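Local atomic coordinates of Lmaj004091aaa (Leishmania major, PDB entry 1XTP), a protein that probably transfers methyl groups from S-adenosyl-L-methionine to the N-terminal amino group of proteins that begin with an X-Pro-Lys sequence. Residues I104-K109 against I164-I169; N84-L89 against Y192-E197. All coordinates share one frame; numbering follows the deposited sequence.

Contact 1: residues I104-K109 against I164-I169. With SAI (S-adenosyl-L-homoselenocysteine), chain B.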
# COMPACT_ATOMS: atom_id res chain seq x y z
N ILE A 104 -0.78 2.16 13.22
CA ILE A 104 -0.69 1.72 14.62
C ILE A 104 -0.41 0.22 14.76
O ILE A 104 -0.58 -0.33 15.85
CB ILE A 104 -1.97 2.04 15.43
CG1 ILE A 104 -3.17 1.28 14.88
CG2 ILE A 104 -2.22 3.55 15.48
CD1 ILE A 104 -4.32 1.25 15.83
N GLY A 105 -0.03 -0.43 13.65
CA GLY A 105 0.37 -1.84 13.67
C GLY A 105 -0.77 -2.83 13.65
O GLY A 105 -0.63 -3.95 14.14
N ARG A 106 -1.91 -2.42 13.08
CA ARG A 106 -3.11 -3.25 13.02
C ARG A 106 -2.92 -4.59 12.31
O ARG A 106 -3.39 -5.64 12.81
CB ARG A 106 -4.23 -2.47 12.30
CG ARG A 106 -5.58 -3.22 12.21
CD ARG A 106 -6.57 -2.45 11.32
NE ARG A 106 -6.13 -2.45 9.93
CZ ARG A 106 -6.40 -3.40 9.03
NH1 ARG A 106 -7.17 -4.43 9.32
NH2 ARG A 106 -5.90 -3.28 7.81
N ILE A 107 -2.27 -4.56 11.15
CA ILE A 107 -2.03 -5.77 10.41
C ILE A 107 -0.99 -6.67 11.13
O ILE A 107 -1.16 -7.90 11.21
CB ILE A 107 -1.61 -5.47 8.93
CG1 ILE A 107 -2.74 -4.71 8.21
CG2 ILE A 107 -1.28 -6.80 8.19
CD1 ILE A 107 -2.35 -4.13 6.86
N THR A 108 0.06 -6.07 11.66
CA THR A 108 1.06 -6.80 12.43
C THR A 108 0.42 -7.44 13.67
O THR A 108 0.64 -8.61 13.94
CB THR A 108 2.24 -5.91 12.84
OG1 THR A 108 2.85 -5.37 11.67
CG2 THR A 108 3.32 -6.70 13.65
N LYS A 109 -0.41 -6.68 14.40
CA LYS A 109 -0.99 -7.18 15.64
C LYS A 109 -1.92 -8.37 15.41
O LYS A 109 -1.87 -9.34 16.16
CB LYS A 109 -1.75 -6.06 16.38
CG LYS A 109 -2.26 -6.50 17.76
CD LYS A 109 -2.62 -5.33 18.65
N ILE A 164 2.03 -4.24 1.91
CA ILE A 164 1.75 -2.87 1.50
C ILE A 164 0.23 -2.76 1.34
O ILE A 164 -0.33 -3.08 0.29
CB ILE A 164 2.49 -2.49 0.19
CG1 ILE A 164 3.98 -2.90 0.23
CG2 ILE A 164 2.38 -0.98 -0.09
CD1 ILE A 164 4.73 -2.66 -1.07
N GLN A 165 -0.45 -2.31 2.38
CA GLN A 165 -1.90 -2.26 2.39
C GLN A 165 -2.37 -0.87 2.72
O GLN A 165 -1.97 -0.31 3.75
CB GLN A 165 -2.48 -3.24 3.41
CG GLN A 165 -4.00 -3.05 3.60
CD GLN A 165 -4.71 -4.29 4.15
OE1 GLN A 165 -4.09 -5.32 4.43
NE2 GLN A 165 -6.04 -4.18 4.29
N TRP A 166 -3.24 -0.34 1.86
CA TRP A 166 -3.87 0.97 2.06
C TRP A 166 -2.83 2.10 2.26
O TRP A 166 -3.06 3.06 3.00
CB TRP A 166 -4.91 0.91 3.20
CG TRP A 166 -6.22 0.24 2.78
CD1 TRP A 166 -6.83 0.31 1.57
CD2 TRP A 166 -7.06 -0.58 3.60
NE1 TRP A 166 -7.98 -0.43 1.57
CE2 TRP A 166 -8.16 -0.99 2.80
CE3 TRP A 166 -6.99 -1.02 4.93
CZ2 TRP A 166 -9.18 -1.80 3.29
CZ3 TRP A 166 -8.01 -1.84 5.41
CH2 TRP A 166 -9.09 -2.22 4.59
N THR A 167 -1.71 1.99 1.57
CA THR A 167 -0.62 2.94 1.74
C THR A 167 0.05 3.30 0.42
O THR A 167 0.54 4.40 0.26
CB THR A 167 0.37 2.42 2.84
OG1 THR A 167 1.20 3.49 3.31
CG2 THR A 167 1.21 1.25 2.32
N ALA A 168 0.03 2.42 -0.58
CA ALA A 168 0.67 2.78 -1.85
C ALA A 168 -0.10 3.87 -2.61
O ALA A 168 0.38 4.37 -3.62
CB ALA A 168 0.88 1.57 -2.69
N ILE A 169 -1.28 4.22 -2.13
CA ILE A 169 -2.04 5.37 -2.63
C ILE A 169 -1.31 6.71 -2.45
O ILE A 169 -1.57 7.66 -3.19
CB ILE A 169 -3.45 5.47 -1.98
CG1 ILE A 169 -3.36 5.65 -0.45
CG2 ILE A 169 -4.29 4.21 -2.29
CD1 ILE A 169 -4.67 6.06 0.20
N SAI B . -1.42 -0.29 6.68
CA SAI B . -2.13 0.02 7.95
CB SAI B . -2.45 1.50 8.03
CG SAI B . -3.37 2.04 6.95
SE SAI B . -3.65 3.97 7.24
C SAI B . -3.45 -0.72 8.10
O SAI B . -4.00 -1.21 7.11
OXT SAI B . -4.01 -0.81 9.19
C5' SAI B . -2.26 4.60 6.00
C4' SAI B . -0.88 4.75 6.65
O4' SAI B . 0.04 5.10 5.66
C3' SAI B . -0.78 5.85 7.70
O3' SAI B . -0.23 5.35 8.89
C2' SAI B . 0.13 6.90 7.13
O2' SAI B . 0.91 7.55 8.12
C1' SAI B . 0.95 6.02 6.22
N9 SAI B . 1.64 6.72 5.15
C8 SAI B . 1.24 7.88 4.51
N7 SAI B . 2.15 8.17 3.58
C5 SAI B . 3.13 7.21 3.61
C6 SAI B . 4.29 7.03 2.87
N6 SAI B . 4.61 7.91 1.92
N1 SAI B . 5.10 5.94 3.13
C2 SAI B . 4.78 5.04 4.14
N3 SAI B . 3.62 5.23 4.86
C4 SAI B . 2.81 6.29 4.59
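Van der Waals contact between Ile107 and Gln165 joins the two segments directly: the CD1 methyl of Ile107 packs against the amide oxygen OE1 of Gln165 at 3.2 Å and also touches the CB-to-CD part of that side chain. Beside it, the Arg106 guanidinium turns its edge to the Gln165 amide, and its NH2 stands 3.5 Å from CZ3 of Trp166. The amide nitrogen of Gln165 lies over one face of the indole, toward the rim. Its hydrogen-bond acceptor is Asp78, whose other carboxylate oxygen forms a salt bridge with NH1 of Arg106, so that one acid orients both groups.

The remaining links run through the bound S-adenosyl-L-homoselenocysteine. This is the cofactor pocket of a Rossmann-like methyltransferase, where the start of helix 106-115 faces the C-terminal end of strand 159-165. Arg106 grips the ligand carboxylate with two hydrogen bonds, NE to OXT at 2.8 Å and the straighter NH2 to O at 2.9 Å (170° at the hydrogen). The arginine chain runs straight through its first two torsions and bends at chi3 (68°), which brings the guanidinium edge to the carboxylate. From the strand side, the backbone O of Gln165 accepts a hydrogen bond from the ligand amino group at 3.0 Å. Thr167 OG1 donates to the ribose O4' at 3.1 Å.

Contact 2: residues N84-L89 against Y192-E197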
# COMPACT_ATOMS: atom_id res chain seq x y z
N ASN A 84 -6.34 -16.01 4.64
CA ASN A 84 -6.67 -17.05 3.65
C ASN A 84 -5.86 -16.89 2.35
O ASN A 84 -5.38 -17.87 1.79
CB ASN A 84 -8.17 -17.06 3.36
CG ASN A 84 -9.00 -17.56 4.55
OD1 ASN A 84 -8.50 -18.26 5.42
ND2 ASN A 84 -10.28 -17.20 4.58
N PHE A 85 -5.67 -15.66 1.91
CA PHE A 85 -4.87 -15.39 0.72
C PHE A 85 -3.41 -15.79 0.94
O PHE A 85 -2.85 -16.52 0.13
CB PHE A 85 -4.96 -13.91 0.32
CG PHE A 85 -4.23 -13.57 -0.96
CD1 PHE A 85 -4.84 -13.76 -2.19
CD2 PHE A 85 -2.95 -13.04 -0.93
CE1 PHE A 85 -4.17 -13.43 -3.36
CE2 PHE A 85 -2.29 -12.72 -2.10
CZ PHE A 85 -2.91 -12.92 -3.32
N ILE A 86 -2.81 -15.31 2.02
CA ILE A 86 -1.41 -15.64 2.32
C ILE A 86 -1.19 -17.15 2.51
O ILE A 86 -0.18 -17.70 2.06
CB ILE A 86 -0.89 -14.91 3.56
CG1 ILE A 86 -0.84 -13.39 3.30
CG2 ILE A 86 0.51 -15.42 3.94
CD1 ILE A 86 -0.90 -12.57 4.56
N ALA A 87 -2.14 -17.81 3.17
CA ALA A 87 -2.09 -19.26 3.36
C ALA A 87 -1.95 -20.00 2.05
O ALA A 87 -1.27 -21.02 1.97
CB ALA A 87 -3.32 -19.76 4.11
N SER A 88 -2.59 -19.47 1.02
CA SER A 88 -2.60 -20.12 -0.27
C SER A 88 -1.34 -19.91 -1.13
O SER A 88 -1.27 -20.43 -2.24
CB SER A 88 -3.80 -19.61 -1.06
OG SER A 88 -3.58 -18.27 -1.45
N LEU A 89 -0.38 -19.12 -0.67
CA LEU A 89 0.77 -18.81 -1.52
C LEU A 89 1.76 -19.96 -1.45
O LEU A 89 2.15 -20.35 -0.37
CB LEU A 89 1.42 -17.49 -1.10
CG LEU A 89 0.48 -16.29 -1.17
CD1 LEU A 89 1.15 -15.05 -0.57
CD2 LEU A 89 0.04 -16.04 -2.60
N TYR A 192 7.22 -12.99 -0.71
CA TYR A 192 6.28 -12.31 -1.59
C TYR A 192 6.03 -10.90 -1.06
O TYR A 192 6.09 -10.66 0.16
CB TYR A 192 4.95 -13.03 -1.58
CG TYR A 192 4.88 -14.39 -2.22
CD1 TYR A 192 5.17 -15.54 -1.49
CD2 TYR A 192 4.44 -14.55 -3.52
CE1 TYR A 192 5.08 -16.80 -2.07
CE2 TYR A 192 4.33 -15.82 -4.10
CZ TYR A 192 4.64 -16.93 -3.37
OH TYR A 192 4.52 -18.19 -3.93
N ILE A 193 5.76 -9.97 -1.97
CA ILE A 193 5.08 -8.72 -1.60
C ILE A 193 3.60 -9.02 -1.51
O ILE A 193 3.01 -9.48 -2.47
CB ILE A 193 5.29 -7.58 -2.61
CG1 ILE A 193 6.75 -7.17 -2.70
CG2 ILE A 193 4.50 -6.36 -2.20
CD1 ILE A 193 7.11 -6.50 -3.99
N PHE A 194 2.99 -8.75 -0.37
CA PHE A 194 1.55 -8.77 -0.26
C PHE A 194 1.00 -7.33 -0.42
O PHE A 194 1.11 -6.52 0.49
CB PHE A 194 1.13 -9.37 1.06
CG PHE A 194 -0.35 -9.37 1.29
CD1 PHE A 194 -1.18 -10.26 0.62
CD2 PHE A 194 -0.92 -8.51 2.22
CE1 PHE A 194 -2.55 -10.28 0.86
CE2 PHE A 194 -2.29 -8.53 2.47
CZ PHE A 194 -3.10 -9.42 1.79
N PHE A 195 0.39 -7.06 -1.57
CA PHE A 195 -0.12 -5.73 -1.89
C PHE A 195 -1.64 -5.75 -1.87
O PHE A 195 -2.25 -6.46 -2.66
CB PHE A 195 0.41 -5.29 -3.25
CG PHE A 195 -0.13 -3.96 -3.74
CD1 PHE A 195 -0.23 -2.86 -2.88
CD2 PHE A 195 -0.50 -3.80 -5.07
CE1 PHE A 195 -0.70 -1.64 -3.34
CE2 PHE A 195 -0.97 -2.59 -5.54
CZ PHE A 195 -1.06 -1.50 -4.68
N LYS A 196 -2.24 -5.00 -0.95
CA LYS A 196 -3.69 -4.95 -0.79
C LYS A 196 -4.15 -3.50 -0.85
O LYS A 196 -3.73 -2.68 -0.06
CB LYS A 196 -4.14 -5.56 0.54
CG LYS A 196 -5.62 -5.93 0.60
CD LYS A 196 -5.89 -6.93 1.72
CE LYS A 196 -7.34 -7.42 1.76
NZ LYS A 196 -7.62 -8.23 2.97
N GLU A 197 -5.05 -3.21 -1.79
CA GLU A 197 -5.41 -1.83 -2.07
C GLU A 197 -6.78 -1.71 -2.73
O GLU A 197 -7.25 -2.65 -3.39
CB GLU A 197 -4.37 -1.21 -3.00
CG GLU A 197 -4.38 0.31 -2.99
CD GLU A 197 -4.47 0.86 -1.57
OE1 GLU A 197 -3.43 0.86 -0.86
OE2 GLU A 197 -5.58 1.31 -1.19
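With CG anti to the backbone N in both residues (chi1 -176° in Phe85, 177° in Phe194), the two phenyl rings extend into the interface between helix 75-87 and strand 191-198 and meet there. Phe194 presents its edge: its CE1 is 3.3 Å from CD2 of Phe85, which lies near the plane of the Phe194 ring. The ring centroids are 5.6 Å apart and the planes are inclined at 49°, an oblique pairing that is neither a stack nor a T-shape. Ile86 reaches the same ring differently, placing CG1 over one face near the rim, 4.1 Å from CD1 of Phe194. The phenylalanine is thus met at its edge and on a face by consecutive helix residues.

Where the chain leaves the helix, Leu89 packs on Tyr192. Its CB sits over the phenol face, 4.2 Å from the centroid of the Tyr192 ring, in a CH-pi contact, while its CD1 lies farther back, near CG of the tyrosine. The two side chains run past each other in opposite directions. Together these pairs pack the C-terminal end of helix 75-87 and the turn that follows it against an inner strand of the methyltransferase sheet, and Met250 and Ala252 of the adjoining strand 248-253 also touch Phe85. The tyrosine hydroxyl is hydrogen-bonded to the carbonyl oxygen of Pro90, just beyond Leu89. Across the two segments the adhesion is wholly apolar, through dispersion and CH-pi contact, so it depends on the complementary shapes of rings and aliphatic branches rather than on directional bonds.

The two contacts meet on neighbouring parallel strands of one sheet, with centres about 13 Å apart. Their strands are joined by backbone hydrogen bonds: Ile164 N lies 2.8 Å from Phe194 O, and Ile164 O lies 3.0 Å from Lys196 N. Contact 1 lines the cofactor pocket itself, whereas contact 2 is structural packing farther down the sheet; between nearest atoms, the Phe194 side chain is about 9 Å from the bound ligand and about 4 Å from the Gln165 side chain. Helix 75-87 gives a second connection, since it carries both Phe85 and Asp78, and Asp78 binds Arg106 and Gln165 of contact 1 as well as Lys196 of segment 192-197.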